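Long-range contacts in antifreeze protein (Leucosporidium, PDB 3UYU), which binds to the surface of ice crystals and inhibits their growth, giving the yeast freeze tolerance with low thermal hysteresis activity: residues G182-G187 / S202-V207; T196-S201 / A214-T219. The protein carries 2 engineered substitutions. All coordinates share one frame; numbering follows the deposited sequence.

Contact 1 (G182-G187 / S202-V207); sequences GAHFEG and SLNGRV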
# COMPACT_ATOMS: atom_id res chain seq x y z
N GLY A 182 15.97 29.64 -5.52
CA GLY A 182 15.58 29.73 -6.95
C GLY A 182 16.08 28.61 -7.84
O GLY A 182 16.01 28.72 -9.08
N ALA A 183 16.58 27.53 -7.26
CA ALA A 183 17.00 26.36 -8.03
C ALA A 183 15.77 25.56 -8.46
O ALA A 183 14.68 25.73 -7.93
CB ALA A 183 17.94 25.46 -7.23
N HIS A 184 15.95 24.79 -9.53
CA HIS A 184 14.84 23.95 -10.05
C HIS A 184 15.27 22.48 -10.14
O HIS A 184 16.22 22.13 -10.86
CB HIS A 184 14.40 24.40 -11.45
CG HIS A 184 13.36 23.50 -12.01
ND1 HIS A 184 12.05 23.51 -11.55
CD2 HIS A 184 13.46 22.50 -12.90
CE1 HIS A 184 11.39 22.54 -12.15
NE2 HIS A 184 12.22 21.90 -12.97
N PHE A 185 14.55 21.63 -9.40
CA PHE A 185 14.76 20.20 -9.34
C PHE A 185 13.70 19.45 -10.15
O PHE A 185 12.55 19.89 -10.28
CB PHE A 185 14.66 19.84 -7.84
CG PHE A 185 15.19 18.44 -7.49
CD1 PHE A 185 14.35 17.31 -7.58
CD2 PHE A 185 16.49 18.29 -7.03
CE1 PHE A 185 14.82 15.99 -7.24
CE2 PHE A 185 16.97 16.99 -6.70
CZ PHE A 185 16.15 15.87 -6.80
N GLU A 186 14.14 18.31 -10.71
CA GLU A 186 13.23 17.34 -11.40
C GLU A 186 13.47 15.94 -10.78
O GLU A 186 14.59 15.47 -10.77
CB GLU A 186 13.57 17.22 -12.90
CG GLU A 186 13.26 18.45 -13.70
CD GLU A 186 11.79 18.57 -14.14
OE1 GLU A 186 11.18 17.55 -14.46
OE2 GLU A 186 11.27 19.72 -14.20
N GLY A 187 12.38 15.30 -10.36
CA GLY A 187 12.53 13.90 -9.91
C GLY A 187 11.83 13.65 -8.58
O GLY A 187 11.26 14.55 -7.93
N SER A 202 11.92 25.49 -6.95
CA SER A 202 10.81 24.72 -7.54
C SER A 202 11.25 23.31 -7.83
O SER A 202 12.44 23.03 -8.00
CB SER A 202 10.32 25.41 -8.83
OG SER A 202 11.36 25.51 -9.78
N LEU A 203 10.27 22.41 -7.83
CA LEU A 203 10.52 20.97 -7.98
C LEU A 203 9.34 20.38 -8.69
O LEU A 203 8.18 20.55 -8.27
CB LEU A 203 10.67 20.30 -6.59
CG LEU A 203 11.17 18.84 -6.55
CD1 LEU A 203 12.13 18.59 -5.37
CD2 LEU A 203 9.98 17.87 -6.51
N ASN A 204 9.64 19.70 -9.81
CA ASN A 204 8.62 18.91 -10.45
C ASN A 204 8.94 17.45 -10.17
O ASN A 204 9.98 16.93 -10.56
CB ASN A 204 8.57 19.11 -11.98
CG ASN A 204 8.22 20.54 -12.40
OD1 ASN A 204 7.49 21.28 -11.74
ND2 ASN A 204 8.68 20.88 -13.59
N GLY A 205 8.01 16.82 -9.46
CA GLY A 205 8.35 15.49 -8.83
C GLY A 205 7.58 15.38 -7.53
O GLY A 205 6.43 15.81 -7.42
N ARG A 206 8.23 14.73 -6.53
CA ARG A 206 7.71 14.60 -5.20
C ARG A 206 8.85 14.61 -4.18
O ARG A 206 10.00 14.32 -4.52
CB ARG A 206 7.05 13.21 -5.03
CG ARG A 206 6.10 12.85 -6.05
CD ARG A 206 5.89 11.31 -5.69
NE ARG A 206 5.31 10.89 -6.89
CZ ARG A 206 4.08 11.20 -7.23
NH1 ARG A 206 3.29 11.93 -6.40
NH2 ARG A 206 3.59 10.80 -8.38
N VAL A 207 8.49 14.94 -2.92
CA VAL A 207 9.41 14.96 -1.80
C VAL A 207 8.93 13.98 -0.71
O VAL A 207 7.86 14.17 -0.17
CB VAL A 207 9.58 16.38 -1.22
CG1 VAL A 207 10.60 16.39 -0.07
CG2 VAL A 207 10.05 17.35 -2.35
O HOH W 1 12.73 28.02 -9.18

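Contact 2 (T196-S201 / A214-T219); sequences TLQTGS and ALQKAT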
# COMPACT_ATOMS: atom_id res chain seq x y z
N THR A 196 15.18 20.75 2.67
CA THR A 196 14.83 22.17 2.64
C THR A 196 14.78 22.65 1.21
O THR A 196 15.78 22.46 0.51
CB THR A 196 15.92 22.98 3.34
OG1 THR A 196 16.04 22.49 4.69
CG2 THR A 196 15.58 24.50 3.41
N LEU A 197 13.65 23.23 0.84
CA LEU A 197 13.56 23.86 -0.47
C LEU A 197 13.70 25.36 -0.17
O LEU A 197 12.76 25.95 0.36
CB LEU A 197 12.25 23.55 -1.22
CG LEU A 197 12.02 22.06 -1.62
CD1 LEU A 197 10.89 22.13 -2.70
CD2 LEU A 197 13.14 21.13 -1.92
N GLN A 198 14.86 25.90 -0.49
CA GLN A 198 15.13 27.31 -0.13
C GLN A 198 14.35 28.30 -1.00
O GLN A 198 13.83 28.00 -2.08
CB GLN A 198 16.65 27.61 -0.08
CG GLN A 198 17.48 26.73 0.97
CD GLN A 198 18.96 27.06 1.04
OE1 GLN A 198 19.61 27.35 0.05
NE2 GLN A 198 19.52 26.97 2.23
N THR A 199 14.34 29.54 -0.51
CA THR A 199 13.49 30.59 -1.05
C THR A 199 13.40 30.65 -2.57
O THR A 199 14.41 30.79 -3.30
CB THR A 199 13.64 31.97 -0.33
OG1 THR A 199 13.35 33.10 -1.14
CG2 THR A 199 14.67 31.98 0.73
N GLY A 200 12.15 30.44 -2.99
CA GLY A 200 11.71 30.54 -4.42
C GLY A 200 12.24 29.41 -5.32
O GLY A 200 12.21 29.54 -6.57
N SER A 201 12.72 28.31 -4.74
CA SER A 201 13.01 27.10 -5.54
C SER A 201 11.74 26.40 -5.98
O SER A 201 10.67 26.70 -5.51
CB SER A 201 13.88 26.16 -4.73
OG SER A 201 13.17 25.80 -3.54
N ALA A 214 11.18 21.35 4.95
CA ALA A 214 10.97 22.76 5.09
C ALA A 214 10.89 23.45 3.72
O ALA A 214 11.81 23.28 2.88
CB ALA A 214 12.11 23.36 5.92
N LEU A 215 9.81 24.19 3.52
CA LEU A 215 9.57 24.92 2.25
C LEU A 215 9.81 26.41 2.54
O LEU A 215 9.29 26.93 3.53
CB LEU A 215 8.16 24.77 1.80
CG LEU A 215 7.82 23.28 1.60
CD1 LEU A 215 6.41 23.30 1.26
CD2 LEU A 215 8.73 22.53 0.53
N GLN A 216 10.55 27.08 1.68
CA GLN A 216 10.74 28.56 1.78
C GLN A 216 10.21 29.18 0.46
O GLN A 216 10.91 29.17 -0.58
CB GLN A 216 12.22 28.84 1.99
CG GLN A 216 12.78 28.40 3.30
CD GLN A 216 14.30 28.52 3.41
OE1 GLN A 216 15.01 29.10 2.55
NE2 GLN A 216 14.85 27.94 4.50
N LYS A 217 8.96 29.65 0.49
CA LYS A 217 8.33 30.27 -0.71
C LYS A 217 8.57 29.35 -1.92
O LYS A 217 9.04 29.76 -3.02
CB LYS A 217 8.92 31.68 -0.98
CG LYS A 217 8.65 32.59 0.15
CD LYS A 217 8.97 34.04 -0.22
CE LYS A 217 8.86 34.96 0.97
NZ LYS A 217 7.47 35.37 1.03
N ALA A 218 8.24 28.07 -1.75
CA ALA A 218 8.75 27.05 -2.71
C ALA A 218 7.59 26.42 -3.47
O ALA A 218 6.44 26.37 -2.98
CB ALA A 218 9.50 25.96 -1.99
N THR A 219 7.89 25.96 -4.68
CA THR A 219 6.91 25.35 -5.56
C THR A 219 7.22 23.87 -5.72
O THR A 219 8.39 23.50 -5.93
CB THR A 219 7.03 26.03 -6.91
OG1 THR A 219 6.54 27.39 -6.74
CG2 THR A 219 6.26 25.31 -7.98
O HOH W 2 8.53 29.18 -5.62

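Contact 1 (G182-G187 / S202-V207)
Ser-202 and Asn-204 reach across to His-184 and Glu-186 on one face of two parallel strands. Ser-202 OG lies 2.8 Å from His-184 ND1 in a hydrogen bond that either atom could donate. The hydroxyl comes in at the ring edge, near the ring plane, because OG stands between the backbone N and the carbonyl carbon (chi1 60°). Water 1 also bonds to Ser-202 OG. At the far edge, His-184 NE2 donates to Glu-186 OE2 at 2.7 Å, with the oxygen in the ring plane and its anti lone pair used. Asn-204 ND2 donates to the same Glu-186 OE2 at 2.9 Å, from the syn side and tilted out of the carboxylate plane. Two donors thus grip one carboxylate oxygen. The imidazole is held at both nitrogens, ND1 by Ser-202 OG and NE2 by Glu-186 OE2, which fixes its rotation. The Asn-204 amide stands steeply to the ring, 72° apart, with ND2 3.5 Å from His-184 CE1.

The other face is apolar. Phe-185 CD1 meets Leu-203 CD1 at 3.4 Å, and Phe-158 and Phe-171 pack on the Phe-185 ring. Between the faces, Phe-185 N bonds to Ser-202 O, Asn-204 N to Phe-185 O, and Gly-187 N to Asn-204 O where the chain turns a corner. Such in-register stacking of coils, polar side chains on the outward face and apolar ones in the interior, is typical of the right-handed beta-helix.

Contact 2 (T196-S201 / A214-T219)
Thr-196 and Leu-197 pair in parallel with Ala-214 and Leu-215. Leu-197 N donates to Ala-214 O at 2.7 Å, and Gln-216 N donates to Leu-197 O at 2.8 Å. Beyond the strands both segments turn, yet they stay together. Gly-200 N bonds to Gln-216 O, and Thr-219 N bonds to Ser-201 O. A type II turn runs from Gln-198 to Ser-201, with Gly-200 at its third position, where phi is positive. Gln-198 O takes two bonds inside this turn, from Ser-201 N and from Ser-201 OG at 2.7 Å.

Gln-216 buries the most surface of any residue here, with Leu-197 next. Its CG is anti to the carbonyl carbon (chi1 -68°) and the chain runs on extended, alongside Gln-198. The two glutamine amide planes are only 22° apart. Gln-216 OE1 accepts a weak bond from Thr-199 N at 3.2 Å and also touches Gln-198 CB and Thr-199 CG2. Gln-216 NE2 lies 3.7 Å from Thr-196 CG2. An alanine in place of Gln-216 would probably leave Thr-199 N without this acceptor and open a gap beside Gln-198 and Thr-196.

On the inner face Leu-197 CB packs on Ala-218 CB at 3.7 Å, and Leu-197 CD1 lies beside Leu-215 CD2. Water 2 bridges the segments: it donates to Ser-201 O and Lys-217 O and accepts from Thr-219 OG1. Lys-217 leads away, and its NZ is hydrogen-bonded to Pro-26 O.

Ala-214 is inferred to be an ice-binding site. Its CB and the Thr-196 methyl and hydroxyl lie on one face of the paired strands, a mix of apolar and polar groups consistent with that role.

Contacts 1 and 2 alternate along the chain and sit on adjoining faces of successive coils, their centres about 10 Å apart. Residues 196-201 lead directly into 202-207, so one coil belongs to both contacts. Gly-182 N makes a probable hydrogen bond to Thr-199 O at 2.9 Å, and Ser-202 CB packs on Thr-219 CB at 3.9 Å. Contact 2 holds Ala-214, an inferred ice-binding site, whose side chain is about 8 Å from that of Thr-45, another such site. Contact 1 is more buried; its Phe-185 side chain lies about 12 Å from that of Ser-127, a third inferred site.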